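Local structure of group 1 truncated hemoglobin (Tetrahymena pyriformis, 3AQ9) at residues 88-91 / 92-96; 97-101 / 102-106. The protein binds heme and oxygen, and probably takes part in nitric oxide detoxification and oxygen transport. The protein carries 1 engineered substitution. All coordinates share one frame; numbering follows the deposited sequence.

Read from the N terminus, the two interactions stand in series, neither enclosing nor crossing the other, and together they illustrate how a globin ends one helix and starts the next. Interaction 1 is internal to helix 80-96, spanning its last turns. Interaction 2 follows at once: residues 97-100 make the turn, Asp101 opens helix 101-112 and residues 102-106 continue it. The short connection brings the two together, their centres about 9 Å apart. Leu94 O probably accepts a hydrogen bond from Val99 N at 3.0 Å, and Leu94 CB packs on Ile104 CG1 at 3.7 Å, which ties the end of the first helix to the start of the second.

Interaction 1: residues 88-91 / 92-96; sequences ENLA and ATLKE
Successive main-chain N-H groups of Ala92, Thr93, Leu94 and Lys95 bond to the carbonyls of Glu88, Asn89, Leu90 and Ala91, the i to i+4 ladder of an alpha helix. The straightest rung is Leu94 N to Leu90 O, with 172° at the hydrogen. Asn89 O carries a double load: Thr93 N donates to it at 3.0 Å, and Thr93 OG1 donates to the same oxygen at 2.8 Å, the two arriving from opposite faces of the carbonyl plane. The hydroxyl is delivered by its rotamer, with OG1 set beside the backbone N and anti to the carbonyl carbon (chi1 -66°), and the bond gives the hydroxyl of this buried residue a partner within its own helix. This is a familiar way for threonine to sit inside a helix, here in one of the long helices of the 2/2 truncated-globin fold, with Thr93 facing Leu23 and Phe24 of helix 13-28. One turn apart, Leu90 and Leu94 meet through CG of Leu90 and CD1 of Leu94, 4.3 Å apart. Leu94 CG also lies 3.4 Å from Leu90 O, the carbonyl that its own N-H bonds to. The Leu90 side chain is about 7 Å from the heme and touches Ile111 of helix 101-112. Among the polar ends, Glu88 forms a salt bridge with Arg33, and Asn89 ND2 makes a hydrogen bond to Asp31.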
ATOM      1  N   GLU A  88       3.611   3.536  -7.725  1.00 25.81           N
ATOM      2  CA  GLU A  88       5.042   3.682  -8.032  1.00 26.48           C
ATOM      3  C   GLU A  88       5.935   3.544  -6.771  1.00 27.98           C
ATOM      4  O   GLU A  88       7.025   2.937  -6.829  1.00 28.53           O
ATOM      5  CB  GLU A  88       5.399   5.045  -8.615  1.00 27.17           C
ATOM      6  CG  GLU A  88       4.720   5.113 -10.043  1.00 29.61           C
ATOM      7  CD  GLU A  88       4.772   6.524 -10.617  1.00 35.76           C
ATOM      8  OE1 GLU A  88       5.399   7.422 -10.058  1.00 33.74           O
ATOM      9  OE2 GLU A  88       4.128   6.685 -11.689  1.00 39.08           O
ATOM     10  N   ASN A  89       5.466   4.184  -5.698  1.00 26.33           N
ATOM     11  CA  ASN A  89       6.260   4.087  -4.442  1.00 26.13           C
ATOM     12  C   ASN A  89       6.261   2.687  -3.856  1.00 27.49           C
ATOM     13  O   ASN A  89       7.299   2.254  -3.309  1.00 27.83           O
ATOM     14  CB  ASN A  89       5.777   5.081  -3.382  1.00 25.71           C
ATOM     15  CG  ASN A  89       6.223   6.518  -3.738  1.00 28.39           C
ATOM     16  OD1 ASN A  89       7.403   6.778  -3.797  1.00 30.92           O
ATOM     17  ND2 ASN A  89       5.292   7.413  -3.951  1.00 26.69           N
ATOM     18  N   LEU A  90       5.132   1.991  -3.953  1.00 26.34           N
ATOM     19  CA  LEU A  90       5.130   0.568  -3.432  1.00 26.62           C
ATOM     20  C   LEU A  90       6.056  -0.265  -4.319  1.00 27.95           C
ATOM     21  O   LEU A  90       6.856  -1.047  -3.836  1.00 25.97           O
ATOM     22  CB  LEU A  90       3.686   0.011  -3.502  1.00 26.09           C
ATOM     23  CG  LEU A  90       3.730  -1.418  -2.889  1.00 31.11           C
ATOM     24  CD1 LEU A  90       4.188  -1.331  -1.434  1.00 31.72           C
ATOM     25  CD2 LEU A  90       2.335  -1.926  -2.837  1.00 35.94           C
ATOM     26  N   ALA A  91       5.974  -0.097  -5.645  1.00 27.25           N
ATOM     27  CA  ALA A  91       6.872  -0.878  -6.519  1.00 29.44           C
ATOM     28  C   ALA A  91       8.321  -0.590  -6.235  1.00 30.58           C
ATOM     29  O   ALA A  91       9.111  -1.548  -6.166  1.00 33.83           O
ATOM     30  CB  ALA A  91       6.542  -0.614  -8.029  1.00 31.13           C
ATOM     31  N   ALA A  92       8.657   0.685  -6.057  1.00 29.73           N
ATOM     32  CA  ALA A  92      10.086   1.095  -5.811  1.00 30.84           C
ATOM     33  C   ALA A  92      10.563   0.460  -4.449  1.00 31.22           C
ATOM     34  O   ALA A  92      11.715   0.026  -4.322  1.00 33.77           O
ATOM     35  CB  ALA A  92      10.210   2.533  -5.800  1.00 31.61           C
ATOM     36  N   THR A  93       9.622   0.424  -3.484  1.00 29.92           N
ATOM     37  CA  THR A  93       9.931  -0.163  -2.150  1.00 29.52           C
ATOM     38  C   THR A  93      10.280  -1.652  -2.301  1.00 32.59           C
ATOM     39  O   THR A  93      11.279  -2.163  -1.765  1.00 31.53           O
ATOM     40  CB  THR A  93       8.697  -0.007  -1.218  1.00 30.65           C
ATOM     41  OG1 THR A  93       8.535   1.420  -0.991  1.00 30.05           O
ATOM     42  CG2 THR A  93       8.933  -0.705   0.136  1.00 28.37           C
ATOM     43  N   LEU A  94       9.369  -2.365  -2.971  1.00 30.17           N
ATOM     44  CA  LEU A  94       9.607  -3.811  -3.140  1.00 30.91           C
ATOM     45  C   LEU A  94      10.887  -4.073  -3.940  1.00 33.71           C
ATOM     46  O   LEU A  94      11.606  -5.024  -3.637  1.00 34.32           O
ATOM     47  CB  LEU A  94       8.357  -4.421  -3.841  1.00 28.01           C
ATOM     48  CG  LEU A  94       7.033  -4.376  -3.023  1.00 31.04           C
ATOM     49  CD1 LEU A  94       5.931  -5.064  -3.734  1.00 30.84           C
ATOM     50  CD2 LEU A  94       7.146  -5.041  -1.622  1.00 30.42           C
ATOM     51  N   LYS A  95      11.185  -3.213  -4.954  1.00 32.92           N
ATOM     52  CA  LYS A  95      12.416  -3.412  -5.771  1.00 36.48           C
ATOM     53  C   LYS A  95      13.589  -3.273  -4.812  1.00 38.62           C
ATOM     54  O   LYS A  95      14.599  -4.053  -4.851  1.00 39.84           O
ATOM     55  CB  LYS A  95      12.537  -2.247  -6.817  1.00 38.03           C
ATOM     56  CG  LYS A  95      13.648  -2.486  -7.901  1.00 46.78           C
ATOM     57  CD  LYS A  95      13.184  -3.848  -8.652  1.00 60.18           C
ATOM     58  CE  LYS A  95      14.228  -4.686  -9.490  1.00 68.17           C
ATOM     59  NZ  LYS A  95      14.694  -3.775 -10.603  1.00 73.15           N
ATOM     60  N   GLU A  96      13.530  -2.210  -4.013  1.00 37.03           N
ATOM     61  CA  GLU A  96      14.705  -1.853  -3.104  1.00 39.45           C
ATOM     62  C   GLU A  96      14.904  -2.958  -2.100  1.00 38.70           C
ATOM     63  O   GLU A  96      16.064  -3.239  -1.636  1.00 42.09           O
ATOM     64  CB  GLU A  96      14.488  -0.450  -2.505  1.00 37.35           C
ATOM     65  CG  GLU A  96      15.606   0.104  -1.540  1.00 50.76           C
ATOM     66  CD  GLU A  96      15.303   1.578  -1.126  1.00 54.97           C
ATOM     67  OE1 GLU A  96      14.357   2.060  -1.688  1.00 45.19           O
ATOM     68  OE2 GLU A  96      16.056   2.212  -0.311  1.00 57.47           O
TER

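Interaction 2: residues 97-101 / 102-106; sequences LGVTD and AVINE
Val99 and Thr100 both reach forward to Val103 as the chain passes from one helix to the next, through a Schellman motif at the end of helix 80-96 and a threonine N-cap at the start of helix 101-112. Gly98 leaves helical geometry with a positive phi of 95°, turning the chain out of the first helix. The bond from CA to CB of Val99 then heads toward residues 102-106. Its CG1, anti to the backbone N (chi1 -178°), is the branch that does the touching: it lies 3.5 Å from Val103 CG1, the two side chains crossing at about a right angle, and 3.7 Å from Ile104 CG1. Leu11 of helix 7-11 packs against both valines, and Leu94 of helix 80-96 against Val99, so this apolar cluster joins three helices of the globin fold. Thr100 is the cap. Its OG1 stands between the backbone N and the carbonyl carbon, where it accepts a weak hydrogen bond from Val103 N at 3.3 Å, and the same hydroxyl oxygen lies against Val103 CG2. The carbonyl of Thr100 takes the first regular helical bond, from Ile104 N at 3.0 Å with 168° at the hydrogen; Val103 N adds a weak, strongly bent one. Asp101, the first residue of the helix, has a long and weak ion pair with Lys95 through its carboxylate. Asn105 N donates to Asp101 O at 2.8 Å, and the end of the Asn105 side chain comes close to that acceptor, its CG 3.2 Å from Asp101 O.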
ATOM      1  N   LEU A  97      13.844  -3.647  -1.719  1.00 35.96           N
ATOM      2  CA  LEU A  97      13.883  -4.814  -0.857  1.00 37.89           C
ATOM      3  C   LEU A  97      14.341  -6.107  -1.568  1.00 41.27           C
ATOM      4  O   LEU A  97      14.522  -7.123  -0.918  1.00 43.55           O
ATOM      5  CB  LEU A  97      12.568  -5.094  -0.116  1.00 35.80           C
ATOM      6  CG  LEU A  97      12.264  -3.879   0.784  1.00 37.15           C
ATOM      7  CD1 LEU A  97      10.853  -4.155   1.375  1.00 40.50           C
ATOM      8  CD2 LEU A  97      13.355  -3.811   1.937  1.00 40.87           C
ATOM      9  N   GLY A  98      14.542  -6.062  -2.890  1.00 41.12           N
ATOM     10  CA  GLY A  98      15.093  -7.245  -3.592  1.00 42.13           C
ATOM     11  C   GLY A  98      14.042  -8.138  -4.200  1.00 42.39           C
ATOM     12  O   GLY A  98      14.359  -9.232  -4.635  1.00 42.39           O
ATOM     13  N   VAL A  99      12.777  -7.688  -4.229  1.00 38.44           N
ATOM     14  CA  VAL A  99      11.685  -8.506  -4.861  1.00 37.78           C
ATOM     15  C   VAL A  99      11.841  -8.446  -6.408  1.00 39.23           C
ATOM     16  O   VAL A  99      12.225  -7.409  -6.980  1.00 37.78           O
ATOM     17  CB  VAL A  99      10.292  -7.925  -4.470  1.00 35.91           C
ATOM     18  CG1 VAL A  99       9.174  -8.823  -5.105  1.00 34.91           C
ATOM     19  CG2 VAL A  99      10.154  -7.963  -2.956  1.00 36.23           C
ATOM     20  N   THR A 100      11.580  -9.572  -7.085  1.00 40.87           N
ATOM     21  CA  THR A 100      11.746  -9.618  -8.584  1.00 43.81           C
ATOM     22  C   THR A 100      10.639  -8.778  -9.287  1.00 42.66           C
ATOM     23  O   THR A 100       9.535  -8.612  -8.701  1.00 38.49           O
ATOM     24  CB  THR A 100      11.628 -11.044  -9.141  1.00 45.40           C
ATOM     25  OG1 THR A 100      10.329 -11.574  -8.843  1.00 45.55           O
ATOM     26  CG2 THR A 100      12.743 -11.979  -8.540  1.00 48.45           C
ATOM     27  N   ASP A 101      10.924  -8.272 -10.496  1.00 44.15           N
ATOM     28  CA  ASP A 101       9.875  -7.542 -11.230  1.00 43.95           C
ATOM     29  C   ASP A 101       8.577  -8.365 -11.359  1.00 42.07           C
ATOM     30  O   ASP A 101       7.466  -7.807 -11.239  1.00 39.42           O
ATOM     31  CB  ASP A 101      10.333  -7.104 -12.602  1.00 47.72           C
ATOM     32  CG  ASP A 101      11.477  -6.090 -12.560  1.00 52.71           C
ATOM     33  OD1 ASP A 101      11.616  -5.301 -11.591  1.00 53.80           O
ATOM     34  OD2 ASP A 101      12.255  -6.113 -13.533  1.00 58.61           O
ATOM     35  N   ALA A 102       8.728  -9.684 -11.543  1.00 44.71           N
ATOM     36  CA  ALA A 102       7.511 -10.514 -11.807  1.00 42.92           C
ATOM     37  C   ALA A 102       6.591 -10.500 -10.602  1.00 40.51           C
ATOM     38  O   ALA A 102       5.350 -10.344 -10.752  1.00 39.39           O
ATOM     39  CB  ALA A 102       7.839 -11.954 -12.208  1.00 44.74           C
ATOM     40  N   VAL A 103       7.175 -10.589  -9.387  1.00 37.33           N
ATOM     41  CA  VAL A 103       6.368 -10.603  -8.179  1.00 35.36           C
ATOM     42  C   VAL A 103       5.824  -9.204  -7.887  1.00 32.77           C
ATOM     43  O   VAL A 103       4.657  -9.029  -7.467  1.00 33.02           O
ATOM     44  CB  VAL A 103       7.197 -11.208  -6.977  1.00 36.12           C
ATOM     45  CG1 VAL A 103       6.430 -10.972  -5.635  1.00 35.10           C
ATOM     46  CG2 VAL A 103       7.429 -12.724  -7.341  1.00 38.77           C
ATOM     47  N   ILE A 104       6.634  -8.174  -8.146  1.00 32.85           N
ATOM     48  CA  ILE A 104       6.120  -6.840  -7.945  1.00 31.49           C
ATOM     49  C   ILE A 104       4.900  -6.649  -8.842  1.00 31.07           C
ATOM     50  O   ILE A 104       3.894  -6.055  -8.435  1.00 32.28           O
ATOM     51  CB  ILE A 104       7.158  -5.775  -8.294  1.00 30.67           C
ATOM     52  CG1 ILE A 104       8.336  -5.866  -7.234  1.00 32.42           C
ATOM     53  CG2 ILE A 104       6.518  -4.364  -8.222  1.00 31.10           C
ATOM     54  CD1 ILE A 104       9.487  -5.039  -7.716  1.00 38.91           C
ATOM     55  N   ASN A 105       4.973  -7.165 -10.055  1.00 32.92           N
ATOM     56  CA  ASN A 105       3.812  -6.932 -10.977  1.00 35.77           C
ATOM     57  C   ASN A 105       2.567  -7.672 -10.504  1.00 34.50           C
ATOM     58  O   ASN A 105       1.454  -7.144 -10.622  1.00 32.66           O
ATOM     59  CB  ASN A 105       4.186  -7.401 -12.393  1.00 38.44           C
ATOM     60  CG  ASN A 105       5.246  -6.474 -13.043  1.00 45.50           C
ATOM     61  OD1 ASN A 105       5.426  -5.284 -12.607  1.00 51.99           O
ATOM     62  ND2 ASN A 105       5.957  -6.997 -14.094  1.00 56.27           N
ATOM     63  N   GLU A 106       2.751  -8.894  -9.980  1.00 33.55           N
ATOM     64  CA  GLU A 106       1.600  -9.641  -9.435  1.00 34.01           C
ATOM     65  C   GLU A 106       0.957  -8.838  -8.291  1.00 33.58           C
ATOM     66  O   GLU A 106      -0.262  -8.721  -8.198  1.00 31.20           O
ATOM     67  CB  GLU A 106       2.003 -11.041  -8.940  1.00 36.22           C
ATOM     68  CG  GLU A 106       2.213 -12.103 -10.078  1.00 47.08           C
ATOM     69  CD  GLU A 106       0.989 -12.104 -11.129  1.00 63.93           C
ATOM     70  OE1 GLU A 106       1.284 -11.744 -12.330  1.00 73.11           O
ATOM     71  OE2 GLU A 106      -0.251 -12.422 -10.831  1.00 55.36           O
TER